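Local coordinates for fructose transport system repressor FruR (Pseudomonas putida, PDB 3O74), which probably binds specific DNA sites as a LacI-family dual regulator of transcription, with fructose 1-phosphate as its preferred effector, at residues A18-Q23 with Q232-I237; P10-P15 with I37-D42; F214-L219 with T264-I269; I88-D93 with P130-S135. All coordinates share one frame; numbering follows the deposited sequence.

Interaction 1: A18-Q23 with Q232-I237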
loop_
_atom_site.group_PDB
_atom_site.type_symbol
_atom_site.label_atom_id
_atom_site.label_comp_id
_atom_site.label_asym_id
_atom_site.label_seq_id
_atom_site.Cartn_x
_atom_site.Cartn_y
_atom_site.Cartn_z
ATOM N N ALA B 18 2.380 2.997 4.179
ATOM C CA ALA B 18 1.287 2.163 4.681
ATOM C C ALA B 18 1.746 1.303 5.858
ATOM O O ALA B 18 1.052 1.190 6.871
ATOM C CB ALA B 18 0.725 1.288 3.563
ATOM N N ARG B 19 2.922 0.702 5.719
ATOM C CA ARG B 19 3.487 -0.123 6.774
ATOM C C ARG B 19 3.746 0.700 8.034
ATOM O O ARG B 19 3.384 0.298 9.143
ATOM C CB ARG B 19 4.780 -0.781 6.301
ATOM C CG ARG B 19 5.541 -1.480 7.410
ATOM C CD ARG B 19 5.008 -2.871 7.681
ATOM N NE ARG B 19 5.309 -3.779 6.581
ATOM C CZ ARG B 19 5.876 -4.972 6.730
ATOM N NH1 ARG B 19 6.199 -5.407 7.941
ATOM N NH2 ARG B 19 6.114 -5.731 5.669
ATOM N N ILE B 20 4.362 1.863 7.862
ATOM C CA ILE B 20 4.608 2.751 8.987
ATOM C C ILE B 20 3.291 3.194 9.622
ATOM O O ILE B 20 3.136 3.154 10.841
ATOM C CB ILE B 20 5.435 3.983 8.563
ATOM C CG1 ILE B 20 6.865 3.563 8.204
ATOM C CG2 ILE B 20 5.447 5.020 9.674
ATOM C CD1 ILE B 20 7.699 4.676 7.583
ATOM N N ALA B 21 2.338 3.602 8.790
ATOM C CA ALA B 21 1.028 4.021 9.281
ATOM C C ALA B 21 0.351 2.907 10.074
ATOM O O ALA B 21 -0.308 3.161 11.081
ATOM C CB ALA B 21 0.142 4.470 8.126
ATOM N N LYS B 22 0.525 1.671 9.620
ATOM C CA LYS B 22 -0.061 0.521 10.301
ATOM C C LYS B 22 0.631 0.263 11.634
ATOM O O LYS B 22 -0.022 -0.014 12.640
ATOM C CB LYS B 22 0.035 -0.720 9.418
ATOM C CG LYS B 22 -0.691 -1.942 9.951
ATOM C CD LYS B 22 -0.512 -3.103 8.987
ATOM C CE LYS B 22 -1.529 -4.209 9.215
ATOM N NZ LYS B 22 -1.443 -5.224 8.124
ATOM N N GLN B 23 1.957 0.358 11.638
ATOM C CA GLN B 23 2.736 0.166 12.864
ATOM C C GLN B 23 2.456 1.266 13.882
ATOM O O GLN B 23 2.434 1.020 15.089
ATOM C CB GLN B 23 4.232 0.122 12.550
ATOM C CG GLN B 23 4.662 -1.065 11.716
ATOM C CD GLN B 23 4.605 -2.366 12.483
ATOM O OE1 GLN B 23 4.125 -3.376 11.973
ATOM N NE2 GLN B 23 5.090 -2.348 13.720
ATOM N N GLN B 232 13.555 0.106 4.581
ATOM C CA GLN B 232 13.386 0.762 5.871
ATOM C C GLN B 232 13.068 -0.257 6.951
ATOM O O GLN B 232 12.405 -1.258 6.687
ATOM C CB GLN B 232 12.234 1.769 5.822
ATOM C CG GLN B 232 12.391 2.909 4.830
ATOM C CD GLN B 232 11.250 3.913 4.930
ATOM O OE1 GLN B 232 10.764 4.208 6.022
ATOM N NE2 GLN B 232 10.822 4.441 3.790
ATOM N N GLN B 233 13.527 0.006 8.170
ATOM C CA GLN B 233 13.050 -0.739 9.325
ATOM C C GLN B 233 11.785 -0.042 9.823
ATOM O O GLN B 233 11.829 0.748 10.767
ATOM C CB GLN B 233 14.118 -0.801 10.422
ATOM C CG GLN B 233 15.429 -1.447 9.976
ATOM C CD GLN B 233 16.401 -1.697 11.119
ATOM O OE1 GLN B 233 16.241 -2.641 11.892
ATOM N NE2 GLN B 233 17.424 -0.856 11.219
ATOM N N HIS B 234 10.661 -0.334 9.169
ATOM C CA HIS B 234 9.408 0.379 9.410
ATOM C C HIS B 234 8.943 0.290 10.859
ATOM O O HIS B 234 8.421 1.258 11.414
ATOM C CB HIS B 234 8.300 -0.153 8.496
ATOM C CG HIS B 234 8.704 -0.287 7.060
ATOM N ND1 HIS B 234 8.578 0.744 6.150
ATOM C CD2 HIS B 234 9.218 -1.333 6.375
ATOM C CE1 HIS B 234 9.004 0.336 4.970
ATOM N NE2 HIS B 234 9.398 -0.919 5.075
ATOM N N GLY B 235 9.121 -0.879 11.461
ATOM C CA GLY B 235 8.712 -1.092 12.834
ATOM C C GLY B 235 9.440 -0.167 13.789
ATOM O O GLY B 235 8.830 0.416 14.684
ATOM N N GLN B 236 10.748 -0.026 13.596
ATOM C CA GLN B 236 11.563 0.814 14.471
ATOM C C GLN B 236 11.286 2.301 14.240
ATOM O O GLN B 236 11.255 3.090 15.186
ATOM C CB GLN B 236 13.053 0.496 14.293
ATOM C CG GLN B 236 13.966 1.218 15.273
ATOM C CD GLN B 236 15.416 0.773 15.171
ATOM O OE1 GLN B 236 16.329 1.493 15.580
ATOM N NE2 GLN B 236 15.634 -0.419 14.626
ATOM N N ILE B 237 11.081 2.682 12.982
ATOM C CA ILE B 237 10.708 4.055 12.655
ATOM C C ILE B 237 9.454 4.458 13.430
ATOM O O ILE B 237 9.427 5.486 14.107
ATOM C CB ILE B 237 10.412 4.214 11.139
ATOM C CG1 ILE B 237 11.659 3.923 10.302
ATOM C CG2 ILE B 237 9.865 5.611 10.841
ATOM C CD1 ILE B 237 12.780 4.887 10.537
HETATM O O HOH W 1 6.509 -0.493 15.590
#

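Interaction 2: P10-P15 with I37-D42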
loop_
_atom_site.group_PDB
_atom_site.type_symbol
_atom_site.label_atom_id
_atom_site.label_comp_id
_atom_site.label_asym_id
_atom_site.label_seq_id
_atom_site.Cartn_x
_atom_site.Cartn_y
_atom_site.Cartn_z
ATOM N N PRO B 10 2.501 11.325 2.049
ATOM C CA PRO B 10 2.432 11.788 0.660
ATOM C C PRO B 10 1.638 10.872 -0.259
ATOM O O PRO B 10 1.052 11.351 -1.225
ATOM C CB PRO B 10 3.901 11.791 0.220
ATOM C CG PRO B 10 4.699 11.690 1.471
ATOM C CD PRO B 10 3.859 10.896 2.412
ATOM N N ASP B 11 1.623 9.576 0.027
ATOM C CA ASP B 11 1.076 8.616 -0.922
ATOM C C ASP B 11 0.607 7.341 -0.242
ATOM O O ASP B 11 1.405 6.556 0.270
ATOM C CB ASP B 11 2.122 8.290 -1.990
ATOM C CG ASP B 11 1.575 7.414 -3.105
ATOM O OD1 ASP B 11 0.392 7.014 -3.043
ATOM O OD2 ASP B 11 2.337 7.125 -4.051
ATOM N N LEU B 12 -0.705 7.139 -0.259
ATOM C CA LEU B 12 -1.316 5.964 0.346
ATOM C C LEU B 12 -0.867 4.673 -0.327
ATOM O O LEU B 12 -0.887 3.606 0.287
ATOM C CB LEU B 12 -2.838 6.075 0.269
ATOM C CG LEU B 12 -3.469 7.140 1.164
ATOM C CD1 LEU B 12 -4.910 7.411 0.758
ATOM C CD2 LEU B 12 -3.385 6.705 2.617
ATOM N N GLU B 13 -0.472 4.771 -1.593
ATOM C CA GLU B 13 -0.085 3.585 -2.354
ATOM C C GLU B 13 1.376 3.178 -2.144
ATOM O O GLU B 13 1.783 2.087 -2.540
ATOM C CB GLU B 13 -0.389 3.770 -3.842
ATOM C CG GLU B 13 -1.866 3.735 -4.181
ATOM C CD GLU B 13 -2.128 3.935 -5.662
ATOM O OE1 GLU B 13 -1.209 4.383 -6.382
ATOM O OE2 GLU B 13 -3.257 3.646 -6.102
ATOM N N ASN B 14 2.163 4.061 -1.537
ATOM C CA ASN B 14 3.533 3.722 -1.166
ATOM C C ASN B 14 3.520 2.762 0.021
ATOM O O ASN B 14 3.113 3.136 1.119
ATOM C CB ASN B 14 4.321 4.988 -0.832
ATOM C CG ASN B 14 5.791 4.713 -0.573
ATOM O OD1 ASN B 14 6.176 3.596 -0.230
ATOM N ND2 ASN B 14 6.620 5.739 -0.729
ATOM N N PRO B 15 3.959 1.513 -0.202
ATOM C CA PRO B 15 3.868 0.444 0.798
ATOM C C PRO B 15 4.625 0.750 2.088
ATOM O O PRO B 15 4.252 0.243 3.146
ATOM C CB PRO B 15 4.507 -0.754 0.088
ATOM C CG PRO B 15 4.373 -0.457 -1.358
ATOM C CD PRO B 15 4.525 1.029 -1.473
ATOM N N ILE B 37 -5.448 9.063 9.486
ATOM C CA ILE B 37 -4.507 9.183 8.389
ATOM C C ILE B 37 -5.096 10.021 7.258
ATOM O O ILE B 37 -6.288 9.928 6.946
ATOM C CB ILE B 37 -4.107 7.792 7.873
ATOM C CG1 ILE B 37 -3.422 7.006 8.993
ATOM C CG2 ILE B 37 -3.217 7.905 6.651
ATOM C CD1 ILE B 37 -3.313 5.519 8.720
ATOM N N ALA B 38 -4.253 10.851 6.656
ATOM C CA ALA B 38 -4.662 11.658 5.520
ATOM C C ALA B 38 -3.510 11.738 4.533
ATOM O O ALA B 38 -2.341 11.695 4.929
ATOM C CB ALA B 38 -5.077 13.039 5.971
ATOM N N SER B 39 -3.843 11.849 3.251
ATOM C CA SER B 39 -2.825 11.876 2.208
ATOM C C SER B 39 -2.799 13.214 1.475
ATOM O O SER B 39 -3.834 13.711 1.029
ATOM C CB SER B 39 -3.041 10.736 1.212
ATOM O OG SER B 39 -2.185 10.890 0.095
ATOM N N SER B 40 -1.602 13.784 1.359
ATOM C CA SER B 40 -1.392 15.052 0.671
ATOM C C SER B 40 -1.223 14.830 -0.827
ATOM O O SER B 40 -1.320 15.768 -1.619
ATOM C CB SER B 40 -0.125 15.718 1.198
ATOM O OG SER B 40 1.014 14.982 0.786
ATOM N N ASP B 41 -0.945 13.589 -1.207
ATOM C CA ASP B 41 -0.626 13.274 -2.592
ATOM C C ASP B 41 0.622 14.035 -3.040
ATOM O O ASP B 41 0.795 14.315 -4.224
ATOM C CB ASP B 41 -1.805 13.604 -3.505
ATOM C CG ASP B 41 -2.187 12.444 -4.394
ATOM O OD1 ASP B 41 -1.572 12.296 -5.469
ATOM O OD2 ASP B 41 -3.096 11.675 -4.014
ATOM N N ASP B 42 1.483 14.369 -2.082
ATOM C CA ASP B 42 2.709 15.113 -2.363
ATOM C C ASP B 42 2.446 16.484 -2.994
ATOM O O ASP B 42 3.331 17.069 -3.616
ATOM C CB ASP B 42 3.665 14.287 -3.237
ATOM C CG ASP B 42 5.012 14.046 -2.564
ATOM O OD1 ASP B 42 5.340 14.782 -1.613
ATOM O OD2 ASP B 42 5.742 13.124 -2.982
HETATM O O HOH W 2 -2.116 9.130 -1.703
#

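Interaction 3: F214-L219 with T264-I269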
loop_
_atom_site.group_PDB
_atom_site.type_symbol
_atom_site.label_atom_id
_atom_site.label_comp_id
_atom_site.label_asym_id
_atom_site.label_seq_id
_atom_site.Cartn_x
_atom_site.Cartn_y
_atom_site.Cartn_z
ATOM N N PHE B 214 16.061 1.948 -3.501
ATOM C CA PHE B 214 15.564 2.125 -2.147
ATOM C C PHE B 214 14.204 1.461 -2.051
ATOM O O PHE B 214 13.459 1.409 -3.030
ATOM C CB PHE B 214 15.459 3.607 -1.798
ATOM C CG PHE B 214 16.764 4.225 -1.396
ATOM C CD1 PHE B 214 17.779 4.402 -2.321
ATOM C CD2 PHE B 214 16.972 4.639 -0.089
ATOM C CE1 PHE B 214 18.984 4.976 -1.947
ATOM C CE2 PHE B 214 18.167 5.211 0.288
ATOM C CZ PHE B 214 19.175 5.380 -0.639
ATOM N N GLY B 215 13.874 0.961 -0.869
ATOM C CA GLY B 215 12.655 0.195 -0.708
ATOM C C GLY B 215 12.869 -1.204 -1.245
ATOM O O GLY B 215 13.931 -1.526 -1.775
ATOM N N ASP B 216 11.855 -2.045 -1.110
ATOM C CA ASP B 216 11.980 -3.429 -1.517
ATOM C C ASP B 216 10.606 -3.971 -1.851
ATOM O O ASP B 216 9.589 -3.340 -1.564
ATOM C CB ASP B 216 12.620 -4.255 -0.401
ATOM C CG ASP B 216 13.061 -5.629 -0.869
ATOM O OD1 ASP B 216 13.006 -5.895 -2.090
ATOM O OD2 ASP B 216 13.469 -6.443 -0.014
ATOM N N ASN B 217 10.580 -5.145 -2.462
ATOM C CA ASN B 217 9.334 -5.745 -2.877
ATOM C C ASN B 217 9.512 -7.247 -2.994
ATOM O O ASN B 217 10.498 -7.725 -3.556
ATOM C CB ASN B 217 8.887 -5.148 -4.209
ATOM C CG ASN B 217 7.413 -5.344 -4.469
ATOM O OD1 ASN B 217 6.983 -6.418 -4.889
ATOM N ND2 ASN B 217 6.626 -4.304 -4.217
ATOM N N GLN B 218 8.552 -7.983 -2.451
ATOM C CA GLN B 218 8.621 -9.433 -2.384
ATOM C C GLN B 218 8.912 -10.067 -3.740
ATOM O O GLN B 218 9.715 -10.995 -3.841
ATOM C CB GLN B 218 7.303 -9.978 -1.834
ATOM C CG GLN B 218 7.168 -11.477 -1.928
ATOM C CD GLN B 218 5.776 -11.952 -1.570
ATOM O OE1 GLN B 218 4.805 -11.204 -1.673
ATOM N NE2 GLN B 218 5.671 -13.202 -1.149
ATOM N N LEU B 219 8.260 -9.566 -4.781
ATOM C CA LEU B 219 8.350 -10.201 -6.091
ATOM C C LEU B 219 9.730 -10.035 -6.735
ATOM O O LEU B 219 10.038 -10.690 -7.731
ATOM C CB LEU B 219 7.218 -9.728 -7.015
ATOM C CG LEU B 219 5.800 -9.900 -6.460
ATOM C CD1 LEU B 219 4.759 -9.769 -7.563
ATOM C CD2 LEU B 219 5.656 -11.242 -5.763
ATOM N N THR B 264 18.022 -1.846 6.059
ATOM C CA THR B 264 18.560 -3.193 5.903
ATOM C C THR B 264 18.915 -3.454 4.442
ATOM O O THR B 264 18.165 -3.087 3.536
ATOM C CB THR B 264 17.591 -4.264 6.427
ATOM O OG1 THR B 264 16.329 -4.142 5.760
ATOM C CG2 THR B 264 17.385 -4.095 7.927
ATOM N N PHE B 265 20.070 -4.070 4.216
ATOM C CA PHE B 265 20.541 -4.331 2.862
ATOM C C PHE B 265 20.051 -5.692 2.376
ATOM O O PHE B 265 20.345 -6.726 2.981
ATOM C CB PHE B 265 22.069 -4.263 2.807
ATOM C CG PHE B 265 22.623 -3.976 1.434
ATOM C CD1 PHE B 265 23.963 -3.664 1.267
ATOM C CD2 PHE B 265 21.807 -4.013 0.315
ATOM C CE1 PHE B 265 24.482 -3.399 0.011
ATOM C CE2 PHE B 265 22.320 -3.748 -0.944
ATOM C CZ PHE B 265 23.658 -3.441 -1.095
ATOM N N LYS B 266 19.286 -5.685 1.290
ATOM C CA LYS B 266 18.832 -6.916 0.661
ATOM C C LYS B 266 19.597 -7.109 -0.639
ATOM O O LYS B 266 19.263 -6.505 -1.657
ATOM C CB LYS B 266 17.334 -6.863 0.374
ATOM C CG LYS B 266 16.826 -8.065 -0.411
ATOM C CD LYS B 266 16.849 -9.333 0.432
ATOM C CE LYS B 266 16.835 -10.577 -0.444
ATOM N NZ LYS B 266 15.728 -11.515 -0.104
ATOM N N GLN B 267 20.633 -7.940 -0.600
ATOM C CA GLN B 267 21.445 -8.192 -1.784
ATOM C C GLN B 267 20.958 -9.410 -2.540
ATOM O O GLN B 267 20.847 -10.503 -1.983
ATOM C CB GLN B 267 22.921 -8.353 -1.423
ATOM C CG GLN B 267 23.669 -7.037 -1.230
ATOM C CD GLN B 267 25.160 -7.242 -1.034
ATOM O OE1 GLN B 267 25.602 -7.769 -0.009
ATOM N NE2 GLN B 267 25.944 -6.829 -2.023
ATOM N N ARG B 268 20.664 -9.208 -3.816
ATOM C CA ARG B 268 20.215 -10.285 -4.677
ATOM C C ARG B 268 21.219 -10.488 -5.803
ATOM O O ARG B 268 21.168 -11.482 -6.522
ATOM C CB ARG B 268 18.826 -9.969 -5.227
ATOM C CG ARG B 268 17.798 -9.753 -4.135
ATOM C CD ARG B 268 16.503 -9.207 -4.691
ATOM N NE ARG B 268 15.723 -8.532 -3.659
ATOM C CZ ARG B 268 14.552 -8.966 -3.212
ATOM N NH1 ARG B 268 14.022 -10.068 -3.717
ATOM N NH2 ARG B 268 13.906 -8.297 -2.270
ATOM N N ILE B 269 22.135 -9.537 -5.944
ATOM C CA ILE B 269 23.187 -9.636 -6.944
ATOM C C ILE B 269 24.405 -10.352 -6.369
ATOM O O ILE B 269 25.035 -9.865 -5.431
ATOM C CB ILE B 269 23.600 -8.250 -7.471
ATOM C CG1 ILE B 269 22.397 -7.535 -8.092
ATOM C CG2 ILE B 269 24.732 -8.381 -8.479
ATOM C CD1 ILE B 269 22.722 -6.170 -8.664
#

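Interaction 4: I88-D93 with P130-S135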
loop_
_atom_site.group_PDB
_atom_site.type_symbol
_atom_site.label_atom_id
_atom_site.label_comp_id
_atom_site.label_asym_id
_atom_site.label_seq_id
_atom_site.Cartn_x
_atom_site.Cartn_y
_atom_site.Cartn_z
ATOM N N ILE B 88 8.299 12.293 9.931
ATOM C CA ILE B 88 8.594 10.899 9.638
ATOM C C ILE B 88 9.116 10.760 8.212
ATOM O O ILE B 88 8.513 11.277 7.269
ATOM C CB ILE B 88 7.340 10.007 9.811
ATOM C CG1 ILE B 88 6.946 9.917 11.284
ATOM C CG2 ILE B 88 7.587 8.618 9.249
ATOM C CD1 ILE B 88 5.806 8.937 11.557
ATOM N N ASP B 89 10.241 10.064 8.068
ATOM C CA ASP B 89 10.850 9.799 6.762
ATOM C C ASP B 89 11.459 11.044 6.118
ATOM O O ASP B 89 12.615 11.033 5.707
ATOM C CB ASP B 89 9.841 9.142 5.813
ATOM C CG ASP B 89 10.480 8.652 4.525
ATOM O OD1 ASP B 89 10.977 9.491 3.746
ATOM O OD2 ASP B 89 10.483 7.425 4.288
ATOM N N ARG B 90 10.681 12.115 6.029
ATOM C CA ARG B 90 11.199 13.374 5.518
ATOM C C ARG B 90 11.391 14.364 6.663
ATOM O O ARG B 90 10.431 14.786 7.295
ATOM C CB ARG B 90 10.253 13.947 4.470
ATOM C CG ARG B 90 9.984 13.014 3.306
ATOM C CD ARG B 90 9.046 13.676 2.336
ATOM N NE ARG B 90 8.697 12.816 1.216
ATOM C CZ ARG B 90 7.853 13.178 0.260
ATOM N NH1 ARG B 90 7.291 14.376 0.309
ATOM N NH2 ARG B 90 7.569 12.352 -0.740
ATOM N N ARG B 91 12.641 14.731 6.916
ATOM C CA ARG B 91 12.983 15.549 8.072
ATOM C C ARG B 91 12.371 16.943 8.005
ATOM O O ARG B 91 12.212 17.517 6.929
ATOM C CB ARG B 91 14.505 15.678 8.198
ATOM C CG ARG B 91 15.135 16.563 7.128
ATOM C CD ARG B 91 16.532 17.001 7.537
ATOM N NE ARG B 91 17.443 15.870 7.668
ATOM C CZ ARG B 91 18.583 15.904 8.349
ATOM N NH1 ARG B 91 18.954 17.015 8.973
ATOM N NH2 ARG B 91 19.350 14.825 8.410
ATOM N N LEU B 92 12.015 17.481 9.164
ATOM C CA LEU B 92 11.751 18.908 9.270
ATOM C C LEU B 92 12.976 19.578 9.905
ATOM O O LEU B 92 13.931 18.902 10.285
ATOM C CB LEU B 92 10.479 19.172 10.075
ATOM C CG LEU B 92 9.156 18.753 9.414
ATOM C CD1 LEU B 92 7.980 18.860 10.379
ATOM C CD2 LEU B 92 8.890 19.575 8.159
ATOM N N ASP B 93 12.942 20.901 10.020
ATOM C CA ASP B 93 14.087 21.680 10.497
ATOM C C ASP B 93 14.662 21.118 11.804
ATOM O O ASP B 93 13.992 21.109 12.831
ATOM C CB ASP B 93 13.652 23.137 10.679
ATOM C CG ASP B 93 14.778 24.045 11.135
ATOM O OD1 ASP B 93 15.916 23.567 11.323
ATOM O OD2 ASP B 93 14.508 25.251 11.308
ATOM N N PRO B 130 14.056 16.708 -6.343
ATOM C CA PRO B 130 15.443 16.981 -5.950
ATOM C C PRO B 130 15.565 17.999 -4.813
ATOM O O PRO B 130 16.577 18.013 -4.108
ATOM C CB PRO B 130 16.072 17.536 -7.238
ATOM C CG PRO B 130 14.922 18.027 -8.046
ATOM C CD PRO B 130 13.792 17.098 -7.739
ATOM N N GLU B 131 14.549 18.836 -4.638
ATOM C CA GLU B 131 14.594 19.872 -3.608
ATOM C C GLU B 131 14.513 19.296 -2.192
ATOM O O GLU B 131 15.041 19.882 -1.247
ATOM C CB GLU B 131 13.489 20.914 -3.829
ATOM C CG GLU B 131 12.075 20.444 -3.478
ATOM C CD GLU B 131 11.417 19.644 -4.589
ATOM O OE1 GLU B 131 12.097 19.322 -5.589
ATOM O OE2 GLU B 131 10.214 19.337 -4.462
ATOM N N LEU B 132 13.858 18.144 -2.051
ATOM C CA LEU B 132 13.679 17.519 -0.742
ATOM C C LEU B 132 15.000 17.079 -0.117
ATOM O O LEU B 132 15.925 16.678 -0.820
ATOM C CB LEU B 132 12.737 16.314 -0.839
ATOM C CG LEU B 132 11.302 16.558 -1.294
ATOM C CD1 LEU B 132 10.520 15.253 -1.274
ATOM C CD2 LEU B 132 10.635 17.601 -0.413
ATOM N N SER B 133 15.077 17.138 1.211
ATOM C CA SER B 133 16.278 16.702 1.918
ATOM C C SER B 133 16.511 15.210 1.716
ATOM O O SER B 133 17.652 14.754 1.647
ATOM C CB SER B 133 16.176 17.011 3.415
ATOM O OG SER B 133 16.072 18.406 3.649
ATOM N N VAL B 134 15.428 14.445 1.625
ATOM C CA VAL B 134 15.564 13.008 1.421
ATOM C C VAL B 134 16.232 12.704 0.074
ATOM O O VAL B 134 17.079 11.814 -0.025
ATOM C CB VAL B 134 14.198 12.278 1.554
ATOM C CG1 VAL B 134 13.230 12.711 0.459
ATOM C CG2 VAL B 134 14.396 10.775 1.542
ATOM N N SER B 135 15.865 13.463 -0.952
ATOM C CA SER B 135 16.431 13.281 -2.281
ATOM C C SER B 135 17.887 13.733 -2.342
ATOM O O SER B 135 18.710 13.103 -3.004
ATOM C CB SER B 135 15.610 14.048 -3.318
ATOM O OG SER B 135 14.275 13.566 -3.374
#

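Interaction 1: A18-Q23 with Q232-I237
Arg19 lays the base of its side chain over one face of the His234 ring, its CB 4.2 Å from the ring centroid and 22° off the normal, a CH-pi contact. With CG anti to the backbone N (chi1 171°), the next methylene comes down on the root of the imidazole, Arg19 CG lying only 3.2 Å from His234 CB. The opposite face of the ring is covered by Gln232 CB, offset toward the rim, and the edge is met in plane by Ile20, whose CG1 is 3.9 Å from His234 ND1. Carbon therefore lines both faces and one edge of the imidazole. Farther along Ile20, CD1 reaches Gln232 OE1 at 3.5 Å and Ile237 CG2 at 4.0 Å. One helical turn on, no direct hydrogen bond joins the segments; a water does so instead, accepting from Gln23 NE2 at 3.0 Å and donating to Gly235 O at 2.7 Å. In the second shell, the guanidinium of Arg19 turns to a salt bridge with Glu13 of the second subunit, while Gln233, at the N-cap position of helix 234-250, bonds through NE2 to Gly262 O. The start of that helix is thus docked on the first helix of the chain, 15-30, within the N-terminal lobe of a type I periplasmic-binding-protein fold, the effector-binding core of LacI-family regulators.

Interaction 2: P10-P15 with I37-D42
Pro10 and Leu12 meet the end of strand 34-39 and the turn after it, and their van der Waals contacts are the tight part here. Leu12 CG sits 3.6 Å from Ser39 CB, while its CD2 branch is more distant, 4.2 Å from Ile37 CG2. Pro10 lies against two residues of the turn: Ser40 OG approaches Pro10 CA to 3.5 Å, and Asp42 CG is 3.8 Å from Pro10 CB, the carboxylate's OD1 making a salt bridge to Arg90. The turn is braced from within by two successive ST turns, Ser39 OG accepting from Asp41 N and Ser40 OG from Asp42 N, the second at 3.0 Å. The other side of the contact is looser and wetter. Asp11 and Asp41 direct CB away from the opposite segment, and a water, accepting from Leu12 N at 2.8 Å, also bonds Ser39 OG in place of any direct hydrogen bond. Here an Asx turn shapes the first segment: Asp11 OD1 takes the N-H of Glu13 at 2.8 Å, from 54° above the carboxylate plane. The second subunit covers both parts: its Ile37 and Leu12 pack on Leu12 and Ile37, its Lys22 salt-bridges Asp11 and its Gln26 hydrogen-bonds Asp41. Both loops leave the C-terminal ends of neighbouring parallel strands, 4-9 and 34-39, and lead into helices 15-30 and 44-56, with Pro10 against Tyr17 and Ser40 against Glu47.

Interaction 3: F214-L219 with T264-I269
Asp216 and Arg268 reach toward each other tip to tip and form a salt bridge, Asp216 OD1 lying 2.6 Å from Arg268 NH2. Carboxylate and guanidinium planes are turned 80° apart; Asp216 OD2, 3.0 Å from the same NH2, lies at the guanidinium edge in its plane, whereas OD1 comes in obliquely. The arginine has a second anionic partner, Asp221, at NH1, and Lys266 NZ makes a salt bridge to the same Asp221 oxygen. In the C-terminal lobe of this LacI-type periplasmic-binding-protein fold, strand 227-231 lies between strands 210-214 and 257-266, the latter running in from the hinge side, so the pair spans it from the loop after one neighbour to residues just past the end of the other. The carbon contacts come from Lys266. Its CG sits 3.7 Å from Asp216 OD2, and its CE rests over the centre of the Arg268 guanidinium, 3.9 Å above the plane. Within the loop, Asn217 N donates to Asp216 OD1 at 2.6 Å, meeting it 50° out of the carboxylate plane, so this oxygen takes both an N-H and the salt bridge. Gln218 NE2 bonds Gln193 O of the second subunit, and Leu219 packs on Leu219 of that subunit.

Interaction 4: I88-D93 with P130-S135
Leu132 lays one methyl over the guanidinium of Arg90: CD1 stands over its centre, 3.6 Å above the plane and 3.7 Å from Arg90 NH1. The arginine chain runs fully extended from CG to NE, which carries the charged group out past the backbone to this methyl, and the two side chains cross obliquely. Two further van der Waals contacts are between carbons. Arg90 CG faces Val134 CG1 at 4.3 Å, and on the outer side Arg91 CG lies 3.9 Å from Ser133 CB; both residues of this last pair also touch a crystal neighbour, so its exact pose may owe something to the lattice. No hydrogen bond or salt bridge joins the two segments. The polar groups are instead satisfied from around them: Arg90 NH1 makes a salt bridge to Asp42 and a hydrogen bond to Ser66 O, which would help fix the rotation of the guanidinium beneath Leu132. Asp89 brings OD1 to 4.3 Å from Val134 CG2, and the same oxygen, like Arg90 NE, bonds a hydroxyl of a bound glycerol. A tight backbone bond, Arg90 N to Ile88 O at 2.6 Å, closes a classic gamma turn on Asp89 (phi 71°), just as the chain leaves strand 85-88. Across from it lies the N-terminus of helix 133-144, with Leu132 at the N-cap position. The two segments come from the two lobes and meet at the interlobe cleft where LacI-family proteins bind their effectors; the glycerol, probably from crystallisation, is consistent with such a pocket.

Interactions 1 and 2 lie in the N-terminal lobe and interaction 4 spans the cleft to the second lobe, their centres 14 to 17 Å apart; the centre of interaction 3 is about 16 Å from that of interaction 1 and about 22 Å from the other two. Helix 15-30 and strand 34-39 tie 1 to 2; helix 234-250 and strand 257-266 tie 1 to 3. Interaction 4 meets 1 at Gln232 and 2 through the Asp42-Arg90 salt bridge. Along the chain, 2, 4 and 3 close in series; the segments of 1, at least 209 residues apart, alternate with those of 2 and 3 and enclose 4. Interactions 1, 2 and 3 touch the second subunit, so dimer interface and probable effector cleft share neighbouring elements.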